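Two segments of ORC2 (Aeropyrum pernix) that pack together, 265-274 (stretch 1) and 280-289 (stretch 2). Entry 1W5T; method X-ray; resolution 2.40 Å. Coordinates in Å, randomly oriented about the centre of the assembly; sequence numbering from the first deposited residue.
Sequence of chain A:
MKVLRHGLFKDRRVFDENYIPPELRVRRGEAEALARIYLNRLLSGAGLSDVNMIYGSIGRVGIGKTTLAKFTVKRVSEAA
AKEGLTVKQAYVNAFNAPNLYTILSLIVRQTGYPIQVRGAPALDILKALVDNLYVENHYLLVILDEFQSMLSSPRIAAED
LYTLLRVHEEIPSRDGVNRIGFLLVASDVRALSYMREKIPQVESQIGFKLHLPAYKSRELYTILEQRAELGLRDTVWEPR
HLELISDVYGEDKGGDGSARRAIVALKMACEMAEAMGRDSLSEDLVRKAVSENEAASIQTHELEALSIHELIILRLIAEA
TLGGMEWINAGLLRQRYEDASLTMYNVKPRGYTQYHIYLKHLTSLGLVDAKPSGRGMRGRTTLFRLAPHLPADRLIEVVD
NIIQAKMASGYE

Stretch 1 265-274: ALKMACEMAE
Stretch 2 280-289: SLSEDLVRKA

Stretch 1 is helical throughout, 265-274, with phi/psi between about -49/-57 and -68/-30 and the i to i-4 ladder intact: A269 N to A265 O is 2.9 Å, M272 N to M268 O 2.8 Å, and A273 N to A269 O 3.0 Å. Stretch 2 enters extended, with S280 at -144/165, L281 at -75/158 and S282 at -130/161, then turns into a helix over 283-289. S282 occupies the N-cap position, and its carbonyl accepts the first-turn bond from V286 N to S282 O at 3.2 Å; L285 N to S282 O, 3.3 Å, is weak. Regular bonds follow, such as K288 N to D284 O at 2.7 Å and A289 N to L285 O at 2.8 Å.

The helix axes approach to 8.2 Å, and their N-to-C directions differ by 131°, so the chains run obliquely antiparallel. Register is set by A269 CA to V286 CA at 4.9 Å and A273 CA to L281 CA at 6.1 Å. Such proximity is compatible with the small A269 side chain, whose CB lies 3.8 Å from V286 CA and 3.9 Å from V286 CG2 (chi1 t).

No hydrogen bond crosses the contact; the 499 Å² buried is chiefly apolar packing. A289 supplies a knob, its CB seated among A265, M268, A269 and M272. The evidence is a ring of short distances from A289 CB: 3.3 Å to A265 O, 4.0 Å to M268 CB, 3.8 Å to A269 CB and 4.2 Å to M272 SD. M268 is m, t, p, which brings its CE to 3.9 Å from A289 O. M272 is m, t, t; its SD also lies 3.9 Å from K288 CG, while its CB meets L285 CD2 at 3.8 Å.

L285 (m, t) points toward stretch 1 and uses both methyls: CD2 packs on M272, and CD1 lies 3.9 Å from A273 CA and 4.0 Å from A273 CB. That alanine also abuts the incoming loop, with A273 CB 3.6 Å from S280 O. L281 (m, t) leaves its backbone sideways, but its end reaches the helix: CD2 is 3.7 Å from A269 O and 3.8 Å from C270 SG (chi1 m), and CD1 is 4.1 Å from L266 CD1 (L266 t, p).

Charged groups stay off this surface. R287 (m, t, m, chi4 -110°) points away and bridges two acids in its own stretch, with NH1 3.0 Å from E283 OE2 and NH2 2.8 Å from D284 OD2, the latter hydrogen bond weak at 119°.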

ATOM      1  N   ALA A 265     -14.784   6.230   9.122  1.00 13.72           N
ATOM      2  CA  ALA A 265     -15.812   5.992  10.139  1.00 13.88           C
ATOM      3  C   ALA A 265     -15.969   7.124  11.148  1.00 13.50           C
ATOM      4  O   ALA A 265     -17.083   7.517  11.464  1.00 14.02           O
ATOM      5  CB  ALA A 265     -15.558   4.673  10.875  1.00 12.36           C
ATOM      6  N   LEU A 266     -14.856   7.604  11.684  1.00 13.29           N
ATOM      7  CA  LEU A 266     -14.883   8.644  12.694  1.00 13.14           C
ATOM      8  C   LEU A 266     -15.393   9.938  12.027  1.00 14.09           C
ATOM      9  O   LEU A 266     -16.256  10.626  12.584  1.00 13.44           O
ATOM     10  CB  LEU A 266     -13.497   8.802  13.362  1.00 12.42           C
ATOM     11  CG  LEU A 266     -13.285  10.015  14.281  1.00 11.63           C
ATOM     12  CD1 LEU A 266     -14.329  10.001  15.358  1.00 12.88           C
ATOM     13  CD2 LEU A 266     -11.933  10.052  14.951  1.00 10.00           C
ATOM     14  N   LYS A 267     -14.883  10.229  10.826  1.00 14.77           N
ATOM     15  CA  LYS A 267     -15.413  11.320  10.038  1.00 16.42           C
ATOM     16  C   LYS A 267     -16.917  11.279   9.929  1.00 16.55           C
ATOM     17  O   LYS A 267     -17.583  12.270  10.282  1.00 16.66           O
ATOM     18  CB  LYS A 267     -14.848  11.368   8.628  1.00 16.42           C
ATOM     19  CG  LYS A 267     -15.053  12.762   7.960  1.00 19.60           C
ATOM     20  CD  LYS A 267     -14.478  12.809   6.548  1.00 25.43           C
ATOM     21  CE  LYS A 267     -15.563  12.462   5.493  1.00 31.95           C
ATOM     22  NZ  LYS A 267     -15.107  11.610   4.328  1.00 31.66           N
ATOM     23  N   MET A 268     -17.418  10.150   9.425  1.00 16.26           N
ATOM     24  CA  MET A 268     -18.840   9.933   9.157  1.00 17.57           C
ATOM     25  C   MET A 268     -19.653  10.123  10.423  1.00 17.05           C
ATOM     26  O   MET A 268     -20.667  10.803  10.400  1.00 16.43           O
ATOM     27  CB  MET A 268     -19.116   8.507   8.659  1.00 18.21           C
ATOM     28  CG  MET A 268     -18.735   8.191   7.224  1.00 22.10           C
ATOM     29  SD  MET A 268     -19.018   6.360   6.853  1.00 33.37           S
ATOM     30  CE  MET A 268     -20.816   6.224   7.082  1.00 26.86           C
ATOM     31  N   ALA A 269     -19.191   9.522  11.517  1.00 16.78           N
ATOM     32  CA  ALA A 269     -19.888   9.622  12.779  1.00 17.43           C
ATOM     33  C   ALA A 269     -20.046  11.090  13.141  1.00 18.00           C
ATOM     34  O   ALA A 269     -21.101  11.517  13.541  1.00 17.32           O
ATOM     35  CB  ALA A 269     -19.175   8.845  13.859  1.00 16.89           C
ATOM     36  N   CYS A 270     -18.995  11.876  12.930  1.00 18.87           N
ATOM     37  CA  CYS A 270     -19.059  13.307  13.223  1.00 19.35           C
ATOM     38  C   CYS A 270     -20.067  14.089  12.358  1.00 19.58           C
ATOM     39  O   CYS A 270     -20.835  14.927  12.870  1.00 19.62           O
ATOM     40  CB  CYS A 270     -17.681  13.921  13.104  1.00 19.40           C
ATOM     41  SG  CYS A 270     -16.675  13.490  14.487  1.00 19.20           S
ATOM     42  N   GLU A 271     -20.064  13.816  11.063  1.00 20.36           N
ATOM     43  CA  GLU A 271     -21.040  14.437  10.172  1.00 21.96           C
ATOM     44  C   GLU A 271     -22.485  13.981  10.397  1.00 21.62           C
ATOM     45  O   GLU A 271     -23.423  14.761  10.184  1.00 21.65           O
ATOM     46  CB  GLU A 271     -20.615  14.478   8.683  1.00 22.59           C
ATOM     47  CG  GLU A 271     -20.076  13.206   8.052  1.00 28.09           C
ATOM     48  CD  GLU A 271     -19.223  13.472   6.800  1.00 33.74           C
ATOM     49  OE1 GLU A 271     -18.681  14.593   6.653  1.00 35.74           O
ATOM     50  OE2 GLU A 271     -19.078  12.555   5.952  1.00 35.61           O
ATOM     51  N   MET A 272     -22.643  12.737  10.853  1.00 21.69           N
ATOM     52  CA  MET A 272     -23.937  12.201  11.283  1.00 21.27           C
ATOM     53  C   MET A 272     -24.469  12.945  12.508  1.00 21.07           C
ATOM     54  O   MET A 272     -25.676  13.198  12.595  1.00 20.87           O
ATOM     55  CB  MET A 272     -23.839  10.704  11.575  1.00 20.81           C
ATOM     56  CG  MET A 272     -24.022   9.814  10.353  1.00 21.56           C
ATOM     57  SD  MET A 272     -23.561   8.079  10.744  1.00 25.31           S
ATOM     58  CE  MET A 272     -23.722   7.353   9.194  1.00 24.10           C
ATOM     59  N   ALA A 273     -23.581  13.276  13.446  1.00 21.42           N
ATOM     60  CA  ALA A 273     -23.934  14.119  14.608  1.00 22.34           C
ATOM     61  C   ALA A 273     -24.345  15.534  14.190  1.00 22.98           C
ATOM     62  O   ALA A 273     -25.413  16.008  14.586  1.00 23.51           O
ATOM     63  CB  ALA A 273     -22.810  14.166  15.613  1.00 21.45           C
ATOM     64  N   GLU A 274     -23.502  16.200  13.406  1.00 23.77           N
ATOM     65  CA  GLU A 274     -23.818  17.529  12.867  1.00 25.26           C
ATOM     66  C   GLU A 274     -25.200  17.535  12.184  1.00 25.63           C
ATOM     67  O   GLU A 274     -26.077  18.329  12.542  1.00 25.60           O
ATOM     68  CB  GLU A 274     -22.740  17.995  11.868  1.00 25.24           C
ATOM     69  CG  GLU A 274     -22.031  19.300  12.251  1.00 29.77           C
ATOM     70  CD  GLU A 274     -20.601  19.447  11.683  1.00 34.68           C
ATOM     71  OE1 GLU A 274     -19.667  19.685  12.496  1.00 35.01           O
ATOM     72  OE2 GLU A 274     -20.402  19.337  10.429  1.00 33.91           O
ATOM     73  N   SER A 280     -22.003  16.793  20.010  1.00 29.58           N
ATOM     74  CA  SER A 280     -21.051  15.796  20.440  1.00 28.00           C
ATOM     75  C   SER A 280     -21.398  14.445  19.780  1.00 26.59           C
ATOM     76  O   SER A 280     -22.504  14.285  19.208  1.00 25.94           O
ATOM     77  CB  SER A 280     -21.087  15.688  21.944  1.00 28.05           C
ATOM     78  OG  SER A 280     -22.430  15.530  22.342  1.00 30.89           O
ATOM     79  N   LEU A 281     -20.453  13.498  19.827  1.00 23.75           N
ATOM     80  CA  LEU A 281     -20.732  12.147  19.380  1.00 21.69           C
ATOM     81  C   LEU A 281     -21.580  11.406  20.387  1.00 21.02           C
ATOM     82  O   LEU A 281     -21.625  11.739  21.584  1.00 20.81           O
ATOM     83  CB  LEU A 281     -19.456  11.356  19.159  1.00 21.01           C
ATOM     84  CG  LEU A 281     -18.498  11.808  18.080  1.00 21.23           C
ATOM     85  CD1 LEU A 281     -17.197  11.000  18.122  1.00 19.59           C
ATOM     86  CD2 LEU A 281     -19.148  11.749  16.705  1.00 20.93           C
ATOM     87  N   SER A 282     -22.252  10.374  19.890  1.00 19.64           N
ATOM     88  CA  SER A 282     -22.832   9.380  20.774  1.00 18.63           C
ATOM     89  C   SER A 282     -22.388   8.013  20.265  1.00 17.90           C
ATOM     90  O   SER A 282     -21.952   7.895  19.107  1.00 18.74           O
ATOM     91  CB  SER A 282     -24.357   9.525  20.808  1.00 18.77           C
ATOM     92  OG  SER A 282     -24.932   9.107  19.596  1.00 21.02           O
ATOM     93  N   GLU A 283     -22.466   6.994  21.111  1.00 15.83           N
ATOM     94  CA  GLU A 283     -22.131   5.655  20.703  1.00 15.32           C
ATOM     95  C   GLU A 283     -22.945   5.103  19.533  1.00 15.44           C
ATOM     96  O   GLU A 283     -22.398   4.382  18.676  1.00 15.01           O
ATOM     97  CB  GLU A 283     -22.246   4.728  21.905  1.00 15.57           C
ATOM     98  CG  GLU A 283     -21.456   5.250  23.088  1.00 17.06           C
ATOM     99  CD  GLU A 283     -21.250   4.212  24.132  1.00 20.02           C
ATOM    100  OE1 GLU A 283     -20.739   4.520  25.227  1.00 23.24           O
ATOM    101  OE2 GLU A 283     -21.621   3.082  23.864  1.00 25.30           O
ATOM    102  N   ASP A 284     -24.251   5.415  19.508  1.00 15.10           N
ATOM    103  CA  ASP A 284     -25.139   5.015  18.410  1.00 14.98           C
ATOM    104  C   ASP A 284     -24.626   5.499  17.053  1.00 15.22           C
ATOM    105  O   ASP A 284     -24.616   4.744  16.079  1.00 15.59           O
ATOM    106  CB  ASP A 284     -26.571   5.504  18.647  1.00 14.47           C
ATOM    107  CG  ASP A 284     -27.267   4.773  19.823  1.00 16.35           C
ATOM    108  OD1 ASP A 284     -28.350   5.204  20.232  1.00 21.48           O
ATOM    109  OD2 ASP A 284     -26.814   3.775  20.417  1.00 16.62           O
ATOM    110  N   LEU A 285     -24.197   6.755  17.004  1.00 15.05           N
ATOM    111  CA  LEU A 285     -23.746   7.369  15.757  1.00 15.38           C
ATOM    112  C   LEU A 285     -22.436   6.737  15.284  1.00 14.38           C
ATOM    113  O   LEU A 285     -22.282   6.434  14.128  1.00 14.17           O
ATOM    114  CB  LEU A 285     -23.629   8.897  15.914  1.00 14.88           C
ATOM    115  CG  LEU A 285     -25.019   9.572  16.058  1.00 16.99           C
ATOM    116  CD1 LEU A 285     -24.923  10.979  16.646  1.00 14.24           C
ATOM    117  CD2 LEU A 285     -25.815   9.630  14.688  1.00 17.03           C
ATOM    118  N   VAL A 286     -21.526   6.491  16.212  1.00 14.74           N
ATOM    119  CA  VAL A 286     -20.269   5.823  15.906  1.00 14.45           C
ATOM    120  C   VAL A 286     -20.556   4.420  15.406  1.00 14.58           C
ATOM    121  O   VAL A 286     -20.072   4.039  14.343  1.00 14.05           O
ATOM    122  CB  VAL A 286     -19.311   5.805  17.122  1.00 14.65           C
ATOM    123  CG1 VAL A 286     -18.094   4.917  16.874  1.00 13.01           C
ATOM    124  CG2 VAL A 286     -18.869   7.230  17.435  1.00 13.65           C
ATOM    125  N   ARG A 287     -21.377   3.676  16.154  1.00 14.93           N
ATOM    126  CA  ARG A 287     -21.720   2.325  15.733  1.00 15.75           C
ATOM    127  C   ARG A 287     -22.441   2.305  14.401  1.00 16.22           C
ATOM    128  O   ARG A 287     -22.147   1.465  13.546  1.00 16.34           O
ATOM    129  CB  ARG A 287     -22.457   1.539  16.799  1.00 15.48           C
ATOM    130  CG  ARG A 287     -21.525   1.038  17.897  1.00 15.01           C
ATOM    131  CD  ARG A 287     -22.206   0.182  18.959  1.00 13.88           C
ATOM    132  NE  ARG A 287     -23.387   0.907  19.449  1.00 13.03           N
ATOM    133  CZ  ARG A 287     -23.506   1.440  20.664  1.00 11.35           C
ATOM    134  NH1 ARG A 287     -22.522   1.308  21.584  1.00  7.01           N
ATOM    135  NH2 ARG A 287     -24.631   2.079  20.954  1.00  8.10           N
ATOM    136  N   LYS A 288     -23.381   3.221  14.238  1.00 17.02           N
ATOM    137  CA  LYS A 288     -23.963   3.467  12.946  1.00 18.43           C
ATOM    138  C   LYS A 288     -22.901   3.643  11.849  1.00 18.70           C
ATOM    139  O   LYS A 288     -22.988   3.023  10.779  1.00 18.68           O
ATOM    140  CB  LYS A 288     -24.845   4.717  12.994  1.00 18.78           C
ATOM    141  CG  LYS A 288     -25.670   4.917  11.735  1.00 21.04           C
ATOM    142  CD  LYS A 288     -26.948   4.033  11.761  1.00 26.98           C
ATOM    143  CE  LYS A 288     -28.051   4.508  10.741  1.00 31.22           C
ATOM    144  NZ  LYS A 288     -28.963   3.328  10.438  1.00 33.10           N
ATOM    145  N   ALA A 289     -21.916   4.495  12.111  1.00 18.94           N
ATOM    146  CA  ALA A 289     -20.916   4.830  11.096  1.00 19.27           C
ATOM    147  C   ALA A 289     -20.137   3.578  10.697  1.00 19.61           C
ATOM    148  O   ALA A 289     -19.832   3.391   9.523  1.00 19.25           O
ATOM    149  CB  ALA A 289     -20.004   5.920  11.568  1.00 17.94           C
TER